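Local coordinates for Alpha/beta hydrolase (Pseudomonas aeruginosa PAO1, PDB 4R1D), which probably acts as a calcium-binding lipase of the type VI secretion system (the effector Tle4), held in complex with its inhibitor Tli4, at residues S214-A219 with I411-G416; L195-Y200 with G551-T556. All blocks are in the same frame, centred on the assembly; numbering follows the deposited sequence. Where two conformers were deposited one is given.

Contact 1 (S214-A219 with I411-G416)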
loop_
_atom_site.group_PDB
_atom_site.type_symbol
_atom_site.label_atom_id
_atom_site.label_comp_id
_atom_site.label_asym_id
_atom_site.label_seq_id
_atom_site.Cartn_x
_atom_site.Cartn_y
_atom_site.Cartn_z
ATOM N N SER A 214 -5.593 3.062 6.420
ATOM C CA SER A 214 -6.664 3.999 6.092
ATOM C C SER A 214 -6.108 5.334 5.643
ATOM O O SER A 214 -5.159 5.853 6.221
ATOM C CB SER A 214 -7.591 4.246 7.288
ATOM O OG SER A 214 -8.651 5.104 6.902
ATOM N N ASN A 215 -6.719 5.905 4.615
ATOM C CA ASN A 215 -6.361 7.243 4.201
ATOM C C ASN A 215 -6.604 8.268 5.297
ATOM O O ASN A 215 -5.991 9.332 5.312
ATOM C CB ASN A 215 -7.083 7.580 2.894
ATOM C CG ASN A 215 -6.649 6.670 1.779
ATOM O OD1 ASN A 215 -7.404 5.803 1.320
ATOM N ND2 ASN A 215 -5.398 6.814 1.368
ATOM N N ARG A 216 -7.487 7.925 6.230
ATOM C CA ARG A 216 -7.663 8.725 7.429
ATOM C C ARG A 216 -6.346 8.880 8.185
ATOM O O ARG A 216 -6.007 9.979 8.630
ATOM C CB ARG A 216 -8.710 8.087 8.345
ATOM C CG ARG A 216 -9.130 8.987 9.492
ATOM C CD ARG A 216 -9.918 8.216 10.545
ATOM N NE ARG A 216 -11.207 7.728 10.055
ATOM C CZ ARG A 216 -12.303 8.477 9.949
ATOM N NH1 ARG A 216 -12.268 9.765 10.271
ATOM N NH2 ARG A 216 -13.439 7.938 9.519
ATOM N N GLN A 217 -5.609 7.782 8.346
ATOM C CA GLN A 217 -4.344 7.833 9.069
ATOM C C GLN A 217 -3.228 8.448 8.210
ATOM O O GLN A 217 -2.351 9.147 8.717
ATOM C CB GLN A 217 -3.931 6.439 9.564
ATOM C CG GLN A 217 -2.598 6.461 10.280
ATOM C CD GLN A 217 -2.652 7.256 11.575
ATOM O OE1 GLN A 217 -3.589 7.118 12.360
ATOM N NE2 GLN A 217 -1.645 8.100 11.797
ATOM N N SER A 218 -3.272 8.196 6.905
ATOM C CA SER A 218 -2.282 8.788 6.009
ATOM C C SER A 218 -2.333 10.316 6.015
ATOM O O SER A 218 -1.312 10.999 5.828
ATOM C CB SER A 218 -2.426 8.229 4.591
ATOM O OG SER A 218 -2.029 6.867 4.553
ATOM N N ALA A 219 -3.524 10.867 6.202
ATOM C CA ALA A 219 -3.659 12.316 6.331
ATOM C C ALA A 219 -2.833 12.798 7.521
ATOM O O ALA A 219 -2.126 13.805 7.430
ATOM C CB ALA A 219 -5.122 12.712 6.511
ATOM N N ILE A 411 -14.864 1.746 6.460
ATOM C CA ILE A 411 -14.811 2.513 5.219
ATOM C C ILE A 411 -16.126 3.252 4.960
ATOM O O ILE A 411 -16.097 4.384 4.484
ATOM C CB ILE A 411 -14.385 1.677 3.958
ATOM C CG1 ILE A 411 -15.564 0.886 3.386
ATOM C CG2 ILE A 411 -13.168 0.804 4.259
ATOM C CD1 ILE A 411 -15.345 0.409 1.961
ATOM N N ALA A 412 -17.267 2.636 5.276
ATOM C CA ALA A 412 -18.554 3.308 5.083
ATOM C C ALA A 412 -18.576 4.599 5.888
ATOM O O ALA A 412 -19.062 5.637 5.422
ATOM C CB ALA A 412 -19.715 2.397 5.499
ATOM N N ASN A 413 -18.021 4.540 7.093
ATOM C CA ASN A 413 -17.999 5.707 7.968
ATOM C C ASN A 413 -17.048 6.785 7.425
ATOM O O ASN A 413 -17.378 7.965 7.393
ATOM C CB ASN A 413 -17.634 5.292 9.401
ATOM C CG ASN A 413 -17.643 6.459 10.368
ATOM O OD1 ASN A 413 -18.657 7.140 10.523
ATOM N ND2 ASN A 413 -16.517 6.682 11.041
ATOM N N PHE A 414 -15.877 6.361 6.966
ATOM C CA PHE A 414 -14.918 7.290 6.369
ATOM C C PHE A 414 -15.481 7.925 5.101
ATOM O O PHE A 414 -15.406 9.133 4.923
ATOM C CB PHE A 414 -13.604 6.558 6.075
ATOM C CG PHE A 414 -12.552 7.416 5.410
ATOM C CD1 PHE A 414 -11.993 8.494 6.078
ATOM C CD2 PHE A 414 -12.109 7.122 4.129
ATOM C CE1 PHE A 414 -11.006 9.277 5.481
ATOM C CE2 PHE A 414 -11.130 7.903 3.515
ATOM C CZ PHE A 414 -10.576 8.983 4.200
ATOM N N HIS A 415 -16.041 7.104 4.218
ATOM C CA HIS A 415 -16.710 7.601 3.015
ATOM C C HIS A 415 -17.751 8.661 3.339
ATOM O O HIS A 415 -17.806 9.702 2.692
ATOM C CB HIS A 415 -17.417 6.468 2.285
ATOM C CG HIS A 415 -16.497 5.568 1.532
ATOM N ND1 HIS A 415 -16.904 4.360 1.014
ATOM C CD2 HIS A 415 -15.193 5.708 1.194
ATOM C CE1 HIS A 415 -15.886 3.786 0.399
ATOM N NE2 HIS A 415 -14.837 4.583 0.492
ATOM N N GLY A 416 -18.600 8.365 4.317
ATOM C CA GLY A 416 -19.646 9.289 4.725
ATOM C C GLY A 416 -19.113 10.614 5.238
ATOM O O GLY A 416 -19.627 11.673 4.884
HETATM O O HOH W 1 -14.252 5.051 9.767
#
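Phe414 reaches from helix 400-421 to the first turn of helix 215-238, where its ring packs against Asn215 and Arg216. With CG anti to the backbone N (chi1 178°), the ring is carried outward until CE1 lies 3.9 Å from Arg216 CB and CZ 4.0 Å from Asn215 CB. The Arg216 side chain runs the opposite way, back along Phe414. Phe414 CD1 lies over one face of the guanidinium, toward its rim, while NH2 comes to the ring's edge near the ring plane; the planes are 72° apart.

At the arginine's far end, Arg216 NH2 and Asn413 ND2 donate to one water, at 3.0 and 3.1 Å, and NH2 forms a salt bridge with Glu417, one turn beyond Asn413 on helix 400-421. On the other helix Ser214 is the N-cap, its OG accepting from Arg216 N (3.1 Å).

The segment axes come no closer than 11.9 Å, at 56°, and side chains fill the gap. Away from the calcium site, the contact joins the helix after strand 201-206 of the parallel sheet to the one before strand 427-432. Helix 258-267 packs against Asn215 and Ala219, Glu325 is hydrogen-bonded to Ser214 OG, and Val88 of the partner chain touches Asn413.

Contact 2 (L195-Y200 with G551-T556)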
loop_
_atom_site.group_PDB
_atom_site.type_symbol
_atom_site.label_atom_id
_atom_site.label_comp_id
_atom_site.label_asym_id
_atom_site.label_seq_id
_atom_site.Cartn_x
_atom_site.Cartn_y
_atom_site.Cartn_z
ATOM N N LEU A 195 3.743 37.434 -12.512
ATOM C CA LEU A 195 4.719 38.284 -11.847
ATOM C C LEU A 195 4.603 38.098 -10.342
ATOM O O LEU A 195 5.600 37.964 -9.634
ATOM C CB LEU A 195 4.502 39.754 -12.223
ATOM C CG LEU A 195 5.489 40.772 -11.642
ATOM C CD1 LEU A 195 6.936 40.403 -11.961
ATOM C CD2 LEU A 195 5.161 42.163 -12.188
ATOM N N ARG A 196 3.372 38.068 -9.853
ATOM C CA ARG A 196 3.142 37.852 -8.442
ATOM C C ARG A 196 3.710 36.500 -8.022
ATOM O O ARG A 196 4.357 36.382 -6.990
ATOM C CB ARG A 196 1.653 37.899 -8.126
ATOM C CG ARG A 196 1.332 37.456 -6.712
ATOM C CD ARG A 196 1.995 38.366 -5.684
ATOM N NE ARG A 196 1.063 39.001 -4.749
ATOM C CZ ARG A 196 -0.251 39.137 -4.929
ATOM N NH1 ARG A 196 -0.846 38.697 -6.032
ATOM N NH2 ARG A 196 -0.976 39.735 -3.995
ATOM N N ALA A 197 3.444 35.474 -8.818
ATOM C CA ALA A 197 3.856 34.132 -8.432
ATOM C C ALA A 197 5.375 34.036 -8.410
ATOM O O ALA A 197 5.947 33.304 -7.603
ATOM C CB ALA A 197 3.252 33.097 -9.369
ATOM N N SER A 198 6.032 34.791 -9.289
ATOM C CA SER A 198 7.488 34.730 -9.410
ATOM C C SER A 198 8.197 35.277 -8.173
ATOM O O SER A 198 9.403 35.129 -8.023
ATOM C CB SER A 198 7.971 35.477 -10.653
ATOM O OG SER A 198 7.919 36.885 -10.463
ATOM N N ARG A 199 7.442 35.911 -7.288
ATOM C CA ARG A 199 8.016 36.433 -6.058
ATOM C C ARG A 199 8.277 35.337 -5.037
ATOM O O ARG A 199 8.966 35.565 -4.042
ATOM C CB ARG A 199 7.129 37.536 -5.487
ATOM C CG ARG A 199 6.988 38.694 -6.469
ATOM C CD ARG A 199 6.384 39.923 -5.827
ATOM N NE ARG A 199 5.083 40.278 -6.392
ATOM C CZ ARG A 199 4.891 41.190 -7.343
ATOM N NH1 ARG A 199 5.922 41.854 -7.855
ATOM N NH2 ARG A 199 3.663 41.437 -7.784
ATOM N N TYR A 200 7.744 34.145 -5.296
ATOM C CA TYR A 200 7.882 33.023 -4.364
ATOM C C TYR A 200 8.872 31.974 -4.851
ATOM O O TYR A 200 9.063 31.812 -6.049
ATOM C CB TYR A 200 6.529 32.356 -4.131
ATOM C CG TYR A 200 5.525 33.259 -3.481
ATOM C CD1 TYR A 200 5.403 33.317 -2.098
ATOM C CD2 TYR A 200 4.707 34.073 -4.250
ATOM C CE1 TYR A 200 4.480 34.155 -1.498
ATOM C CE2 TYR A 200 3.786 34.909 -3.661
ATOM C CZ TYR A 200 3.678 34.949 -2.289
ATOM O OH TYR A 200 2.754 35.787 -1.718
ATOM N N GLY A 551 -3.233 25.369 -11.588
ATOM C CA GLY A 551 -3.736 25.408 -10.229
ATOM C C GLY A 551 -2.768 26.094 -9.267
ATOM O O GLY A 551 -3.159 26.927 -8.449
ATOM N N VAL A 552 -1.490 25.757 -9.376
ATOM C CA VAL A 552 -0.499 26.320 -8.459
ATOM C C VAL A 552 -0.416 27.837 -8.601
ATOM O O VAL A 552 -0.387 28.568 -7.596
ATOM C CB VAL A 552 0.871 25.680 -8.664
ATOM C CG1 VAL A 552 1.963 26.459 -7.911
ATOM C CG2 VAL A 552 0.821 24.220 -8.208
ATOM N N ILE A 553 -0.391 28.307 -9.845
ATOM C CA ILE A 553 -0.361 29.744 -10.097
ATOM C C ILE A 553 -1.594 30.459 -9.528
ATOM O O ILE A 553 -1.474 31.485 -8.845
ATOM C CB ILE A 553 -0.224 30.072 -11.585
ATOM C CG1 ILE A 553 1.131 29.583 -12.117
ATOM C CG2 ILE A 553 -0.404 31.593 -11.797
ATOM C CD1 ILE A 553 2.347 30.164 -11.355
ATOM N N LYS A 554 -2.778 29.923 -9.800
ATOM C CA LYS A 554 -3.996 30.521 -9.275
ATOM C C LYS A 554 -4.044 30.532 -7.741
ATOM O O LYS A 554 -4.336 31.564 -7.130
ATOM C CB LYS A 554 -5.232 29.852 -9.870
ATOM C CG LYS A 554 -5.438 30.151 -11.369
ATOM C CD LYS A 554 -5.676 31.646 -11.621
ATOM C CE LYS A 554 -5.968 31.932 -13.098
ATOM N NZ LYS A 554 -6.501 33.326 -13.331
ATOM N N ILE A 555 -3.729 29.395 -7.118
ATOM C CA ILE A 555 -3.755 29.297 -5.663
ATOM C C ILE A 555 -2.781 30.286 -5.018
ATOM O O ILE A 555 -3.076 30.879 -3.983
ATOM C CB ILE A 555 -3.438 27.855 -5.197
ATOM C CG1 ILE A 555 -4.586 26.927 -5.615
ATOM C CG2 ILE A 555 -3.179 27.821 -3.656
ATOM C CD1 ILE A 555 -4.236 25.423 -5.680
ATOM N N THR A 556 -1.618 30.439 -5.634
ATOM C CA THR A 556 -0.569 31.346 -5.164
ATOM C C THR A 556 -1.026 32.811 -5.034
ATOM O O THR A 556 -0.509 33.566 -4.200
ATOM C CB THR A 556 0.666 31.238 -6.097
ATOM O OG1 THR A 556 1.195 29.906 -6.023
ATOM C CG2 THR A 556 1.750 32.217 -5.706
HETATM O O HOH W 2 0.337 36.167 -3.703
#
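Ala197 and Thr556 bring the backbones closest, their CA atoms 6.2 Å apart, where a type I turn from Ala197 to Tyr200 carries the chain out of helix 191-197 and faces residues 553-556 of helix 542-556. The direct side-chain contacts are apolar. Thr556 CG2 rests against both Ala197 and the Tyr200 ring, 3.9 Å from Ala197 CA and 3.8 Å from Tyr200 CD2, meeting the ring obliquely. A turn earlier on the same helix, the CD1 methyl of Ile553 meets Ala197 CB at 3.7 Å, so the small alanine receives two methyl groups.

The torsion of Thr556 divides its two branches: CG2 stands anti to the backbone N and faces the turn, whereas OG1 (chi1 -63°) folds back onto its own helix and donates to Val552 O at 2.6 Å. That carbonyl also accepts from Thr556 N, the two donors arriving from opposite faces of its plane, with OG1 36° out of it. The hydroxyl's proton is thereby used within the helix, leaving the methyl for the packing.

A water links the segments at the polar end of the tyrosine, lying 3.2 Å from Tyr200 OH and donating to Thr556 O (2.8 Å). Tyr200 OH is also hydrogen-bonded to Asp560 O, which ties the ring to the C-terminal tail.

Beyond the contact, Thr556 and Val552 lie against Phe202 of strand 201-206 and Ile251 of strand 250-255, so helix 542-556 packs on the parallel sheet beside Phe202, a calcium ligand, with helix 191-197 and its turn meeting it through Ala197 and Tyr200.

From the N terminus, the chain first reaches 195-200, then runs through strand 201-206, the edge of the parallel sheet, into 214-219. Contact 1 closes a loop of 191 residues when 411-416 returns to the start of helix 215-238. Contact 2 closes only at 551-556, near the modelled C terminus, so the loop of contact 1 is nested within it. The two do not touch: their centres are 32 Å apart and their nearest atoms about 18 Å. Contact 1 joins two long helices, 215-238 and 400-421, whereas contact 2 brings the C-terminal helix to the segment leading into the edge strand that carries calcium ligands Phe202 and Asp203.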